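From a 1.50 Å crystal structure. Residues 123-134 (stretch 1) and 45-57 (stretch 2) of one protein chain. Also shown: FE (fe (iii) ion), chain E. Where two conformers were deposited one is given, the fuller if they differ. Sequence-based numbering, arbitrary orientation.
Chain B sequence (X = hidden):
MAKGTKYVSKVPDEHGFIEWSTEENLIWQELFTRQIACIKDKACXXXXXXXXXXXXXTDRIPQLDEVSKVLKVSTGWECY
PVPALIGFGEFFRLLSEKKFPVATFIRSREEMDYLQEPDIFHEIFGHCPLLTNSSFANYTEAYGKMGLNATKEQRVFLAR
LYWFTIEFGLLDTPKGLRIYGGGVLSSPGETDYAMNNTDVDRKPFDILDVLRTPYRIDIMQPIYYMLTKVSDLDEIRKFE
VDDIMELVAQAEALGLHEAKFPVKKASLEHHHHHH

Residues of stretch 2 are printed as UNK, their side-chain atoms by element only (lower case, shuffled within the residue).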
# COMPACT_ATOMS: atom_id res chain seq x y z
N GLU B 123 -6.22 -13.54 -16.29
CA GLU B 123 -7.03 -14.76 -16.14
C GLU B 123 -6.43 -15.91 -16.92
O GLU B 123 -6.34 -17.01 -16.37
CB GLU B 123 -8.50 -14.53 -16.61
CG GLU B 123 -9.20 -13.30 -16.00
CD GLU B 123 -9.50 -13.42 -14.52
OE1 GLU B 123 -8.98 -14.35 -13.83
OE2 GLU B 123 -10.29 -12.56 -14.04
N ILE B 124 -6.07 -15.67 -18.20
CA ILE B 124 -5.62 -16.80 -19.01
C ILE B 124 -4.19 -17.23 -18.65
O ILE B 124 -3.92 -18.42 -18.51
CB ILE B 124 -5.80 -16.50 -20.55
CG1 ILE B 124 -7.30 -16.39 -20.87
CG2 ILE B 124 -5.15 -17.58 -21.40
CD1 ILE B 124 -7.59 -16.22 -22.36
N PHE B 125 -3.28 -16.25 -18.48
CA PHE B 125 -1.94 -16.60 -18.10
C PHE B 125 -1.84 -16.97 -16.60
O PHE B 125 -1.16 -17.97 -16.21
CB PHE B 125 -0.98 -15.47 -18.46
CG PHE B 125 0.45 -15.86 -18.32
CD1 PHE B 125 1.21 -16.26 -19.43
CD2 PHE B 125 1.04 -15.75 -17.09
CE1 PHE B 125 2.58 -16.64 -19.27
CE2 PHE B 125 2.35 -16.09 -16.90
CZ PHE B 125 3.14 -16.53 -17.96
N GLY B 126 -2.49 -16.18 -15.76
CA GLY B 126 -2.36 -16.43 -14.32
C GLY B 126 -3.10 -17.65 -13.76
O GLY B 126 -2.57 -18.33 -12.85
N HIS B 127 -4.36 -17.87 -14.21
CA HIS B 127 -5.22 -18.93 -13.64
C HIS B 127 -5.44 -20.16 -14.52
O HIS B 127 -5.43 -21.31 -14.07
CB HIS B 127 -6.58 -18.38 -13.20
CG HIS B 127 -6.50 -17.38 -12.07
ND1 HIS B 127 -5.86 -17.63 -10.86
CD2 HIS B 127 -6.96 -16.11 -11.99
CE1 HIS B 127 -5.96 -16.56 -10.09
NE2 HIS B 127 -6.60 -15.62 -10.75
N CYS B 128 -5.62 -19.93 -15.82
CA CYS B 128 -6.07 -21.04 -16.67
C CYS B 128 -5.07 -22.23 -16.72
O CYS B 128 -5.51 -23.39 -16.78
CB CYS B 128 -6.43 -20.52 -18.06
SG CYS B 128 -8.02 -19.70 -18.04
N PRO B 129 -3.75 -22.00 -16.68
CA PRO B 129 -2.92 -23.21 -16.70
C PRO B 129 -3.18 -24.16 -15.50
O PRO B 129 -3.11 -25.40 -15.65
CB PRO B 129 -1.48 -22.67 -16.65
CG PRO B 129 -1.59 -21.28 -17.23
CD PRO B 129 -2.93 -20.76 -16.71
N LEU B 130 -3.49 -23.61 -14.33
CA LEU B 130 -3.82 -24.46 -13.21
C LEU B 130 -5.22 -25.08 -13.23
O LEU B 130 -5.46 -26.09 -12.55
CB LEU B 130 -3.50 -23.72 -11.89
CG LEU B 130 -2.00 -23.74 -11.62
CD1 LEU B 130 -1.71 -22.63 -10.57
CD2 LEU B 130 -1.53 -25.08 -11.13
N LEU B 131 -6.12 -24.51 -14.06
CA LEU B 131 -7.42 -25.12 -14.22
C LEU B 131 -7.38 -26.41 -15.04
O LEU B 131 -8.38 -27.17 -15.10
CB LEU B 131 -8.46 -24.13 -14.81
CG LEU B 131 -8.90 -22.98 -13.88
CD1 LEU B 131 -9.71 -21.91 -14.67
CD2 LEU B 131 -9.73 -23.50 -12.71
N THR B 132 -6.20 -26.71 -15.64
CA THR B 132 -6.01 -28.05 -16.26
C THR B 132 -5.59 -29.11 -15.22
O THR B 132 -5.51 -30.31 -15.53
CB THR B 132 -4.92 -28.05 -17.38
OG1 THR B 132 -3.62 -27.87 -16.78
CG2 THR B 132 -5.17 -27.04 -18.41
N ASN B 133 -5.25 -28.65 -13.99
CA ASN B 133 -4.81 -29.52 -12.92
C ASN B 133 -6.05 -29.94 -12.10
O ASN B 133 -6.85 -29.09 -11.66
CB ASN B 133 -3.79 -28.76 -12.05
CG ASN B 133 -3.31 -29.54 -10.81
OD1 ASN B 133 -2.16 -30.04 -10.78
ND2 ASN B 133 -4.14 -29.60 -9.78
N SER B 134 -6.19 -31.24 -11.90
CA SER B 134 -7.41 -31.76 -11.26
C SER B 134 -7.59 -31.26 -9.84
O SER B 134 -8.69 -30.88 -9.46
CB SER B 134 -7.37 -33.29 -11.25
OG SER B 134 -7.38 -33.74 -12.58
N UNK B 45 5.80 -26.47 -10.40
CA UNK B 45 5.77 -27.47 -11.44
C UNK B 45 4.37 -27.71 -12.02
O UNK B 45 4.20 -27.95 -13.23
o UNK B 45 8.46 -27.74 -10.88
c UNK B 45 7.78 -28.73 -10.58
o UNK B 45 8.24 -29.74 -9.99
c UNK B 45 6.32 -28.78 -10.90
N UNK B 46 3.35 -27.66 -11.15
CA UNK B 46 1.97 -27.95 -11.59
C UNK B 46 1.52 -26.92 -12.63
O UNK B 46 0.77 -27.23 -13.55
o UNK B 46 3.12 -27.72 -8.39
c UNK B 46 1.33 -29.06 -9.32
c UNK B 46 2.25 -28.60 -8.18
c UNK B 46 1.01 -27.97 -10.39
o UNK B 46 1.98 -29.09 -7.06
N UNK B 47 1.95 -25.67 -12.42
CA UNK B 47 1.64 -24.58 -13.32
C UNK B 47 2.37 -24.79 -14.67
O UNK B 47 1.74 -24.66 -15.72
c UNK B 47 2.67 -20.59 -15.36
c UNK B 47 1.46 -19.94 -15.41
c UNK B 47 2.02 -23.22 -12.67
o UNK B 47 1.28 -18.94 -16.31
c UNK B 47 2.85 -21.65 -14.47
c UNK B 47 0.40 -20.32 -14.56
c UNK B 47 0.58 -21.40 -13.69
c UNK B 47 1.83 -22.06 -13.62
N UNK B 48 3.68 -25.12 -14.65
CA UNK B 48 4.40 -25.38 -15.87
C UNK B 48 3.78 -26.55 -16.66
O UNK B 48 3.64 -26.45 -17.89
c UNK B 48 5.85 -25.65 -15.56
c UNK B 48 7.65 -22.51 -15.50
n UNK B 48 6.97 -23.47 -16.11
c UNK B 48 7.08 -23.99 -13.99
n UNK B 48 7.75 -22.81 -14.22
c UNK B 48 6.61 -24.42 -15.18
N UNK B 49 3.35 -27.60 -15.96
CA UNK B 49 2.63 -28.69 -16.61
C UNK B 49 1.37 -28.16 -17.33
O UNK B 49 1.10 -28.49 -18.52
o UNK B 49 0.79 -33.14 -15.97
c UNK B 49 1.42 -30.90 -16.35
c UNK B 49 0.98 -32.01 -15.45
c UNK B 49 2.22 -29.76 -15.60
o UNK B 49 0.86 -31.77 -14.21
N UNK B 50 0.63 -27.27 -16.66
CA UNK B 50 -0.57 -26.68 -17.24
C UNK B 50 -0.26 -25.82 -18.44
O UNK B 50 -1.02 -25.83 -19.43
N UNK B 51 0.85 -25.06 -18.43
CA UNK B 51 1.26 -24.34 -19.65
C UNK B 51 1.47 -25.30 -20.85
O UNK B 51 1.12 -24.97 -21.98
c UNK B 51 2.41 -22.21 -18.69
c UNK B 51 3.86 -21.60 -18.61
c UNK B 51 2.55 -23.56 -19.41
c UNK B 51 1.44 -21.23 -19.40
N UNK B 52 2.08 -26.44 -20.59
CA UNK B 52 2.41 -27.42 -21.65
C UNK B 52 1.08 -27.96 -22.21
O UNK B 52 0.96 -28.20 -23.44
c UNK B 52 3.19 -28.51 -21.08
N UNK B 53 0.08 -28.18 -21.34
CA UNK B 53 -1.25 -28.56 -21.82
C UNK B 53 -1.98 -27.50 -22.62
O UNK B 53 -2.67 -27.87 -23.57
c UNK B 53 -1.66 -30.28 -20.00
c UNK B 53 -2.14 -29.01 -20.65
c UNK B 53 -2.52 -30.69 -18.78
n UNK B 53 -2.83 -32.33 -16.95
c UNK B 53 -1.96 -31.91 -18.11
N UNK B 54 -1.90 -26.22 -22.24
CA UNK B 54 -2.63 -25.15 -22.95
C UNK B 54 -2.00 -24.77 -24.28
O UNK B 54 -2.72 -24.37 -25.19
c UNK B 54 -3.66 -22.58 -20.24
c UNK B 54 -5.08 -24.41 -21.22
c UNK B 54 -2.76 -23.84 -22.12
c UNK B 54 -3.66 -23.95 -20.90
N UNK B 55 -0.66 -24.83 -24.36
CA UNK B 55 0.04 -24.37 -25.55
C UNK B 55 -0.48 -23.01 -26.00
O UNK B 55 -0.83 -22.83 -27.15
o UNK B 55 1.65 -24.34 -27.93
c UNK B 55 -0.04 -25.47 -26.62
c UNK B 55 0.74 -25.14 -27.91
n UNK B 55 0.38 -25.86 -29.00
N UNK B 56 -0.44 -22.04 -25.10
CA UNK B 56 -0.91 -20.69 -25.39
C UNK B 56 -0.06 -20.02 -26.48
O UNK B 56 1.16 -20.25 -26.56
c UNK B 56 -1.52 -19.40 -21.78
c UNK B 56 -3.29 -20.19 -23.37
c UNK B 56 -1.82 -20.28 -22.99
c UNK B 56 -0.85 -19.83 -24.11
N UNK B 57 -0.70 -19.16 -27.31
CA UNK B 57 0.10 -18.45 -28.32
C UNK B 57 0.90 -17.36 -27.62
O UNK B 57 0.40 -16.73 -26.65
c UNK B 57 -2.14 -18.85 -27.33
c UNK B 57 -2.31 -17.77 -28.42
c UNK B 57 -0.94 -17.83 -29.25
FE FE E . -7.23 -13.63 -10.23
O HOH W 1 -2.30 -29.98 -15.46
O HOH W 2 -9.06 -13.75 -11.24
O HOH W 3 -8.16 -11.65 -9.68

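Position 45 carries two carbons, the second bearing two oxygens. It lies out of reach of stretch 1 and opens the helix. It is Asp 45.

Position 46 has three carbons, the third bearing two oxygens. Its CB points toward stretch 1 and lies 3.9 Å from CD2 of Leu 130, but the chain's end leads away. It is Glu 46, and its carboxylate is hydrogen-bonded elsewhere in the structure.

Position 47 has one carbon, then a six-carbon ring bearing one oxygen. That oxygen reaches the backbone O of Phe 125. This is Tyr 47. Its OH donates a hydrogen bond of 2.6 Å to Phe 125 O, and the same OH lies over one face of the Phe 125 ring. The CG of Leu 130 meets the edge of the tyrosine ring, 4.1 Å from Tyr 47 CD1.

Position 48 shows one carbon and a five-membered ring of three carbons and two nitrogens. It points away from stretch 1. It is His 48.

Position 49 has three carbons, the third with two oxygens, in an extended chain. It makes no contact with stretch 1. It is Glu 49.

Position 50 has no side-chain atoms, so it is Gly 50. Its CA lies 3.3 Å from Pro 129 O, in a CA-H...O contact, and 3.3 Å from Thr 132 OG1. An ideal CB here would be 1.9 Å from Pro 129 O, a clash.

Position 51 has four carbons, forked at the second. The CA-to-CB bond points away, yet the fork comes back to the Pro 129 ring. It is Leu 51, with CD2 3.7 Å from Pro 129 CG.

Position 52 has a single carbon, out of reach of stretch 1. It is Ala 52.

Position 53 has four carbons in a row ending in nitrogen, fully extended past Thr 132. It is Lys 53. Water 1 accepts from its NZ and donates to Thr 132 OG1, each at 2.8 Å.

Position 54 again has four carbons forked at the second, pointing toward stretch 1. It is Leu 54. Its CD1 lies 3.6 Å from Pro 129 N, and its CD2 3.8 Å from Thr 132 CG2.

Position 55 has two carbons, the second with one oxygen and one nitrogen, out of reach of stretch 1. Positive phi takes it out of the helix. It is Asn 55.

Position 56 has four carbons forked at the second, and the fork packs on Ile 124. It is Leu 56: CD2 is 3.8 Å from Ile 124 CG2.

Position 57 has three carbons closing a ring onto the backbone N, out of reach of stretch 1. It is Pro 57.

The two helices cross nearly at right angles, 7.5 Å apart at closest approach. Bare Gly 50 lets the backbones close in at Pro 129. The proline sits among Tyr 47, Gly 50, Leu 51 and Leu 54. In return, Tyr 47 sits among Phe 125, Gly 126, Pro 129 and Leu 130. Most of the contact is apolar, with one direct hydrogen bond and one water bridge across it.

Stretch 2 45-57: DEYHEGLAKLNLP
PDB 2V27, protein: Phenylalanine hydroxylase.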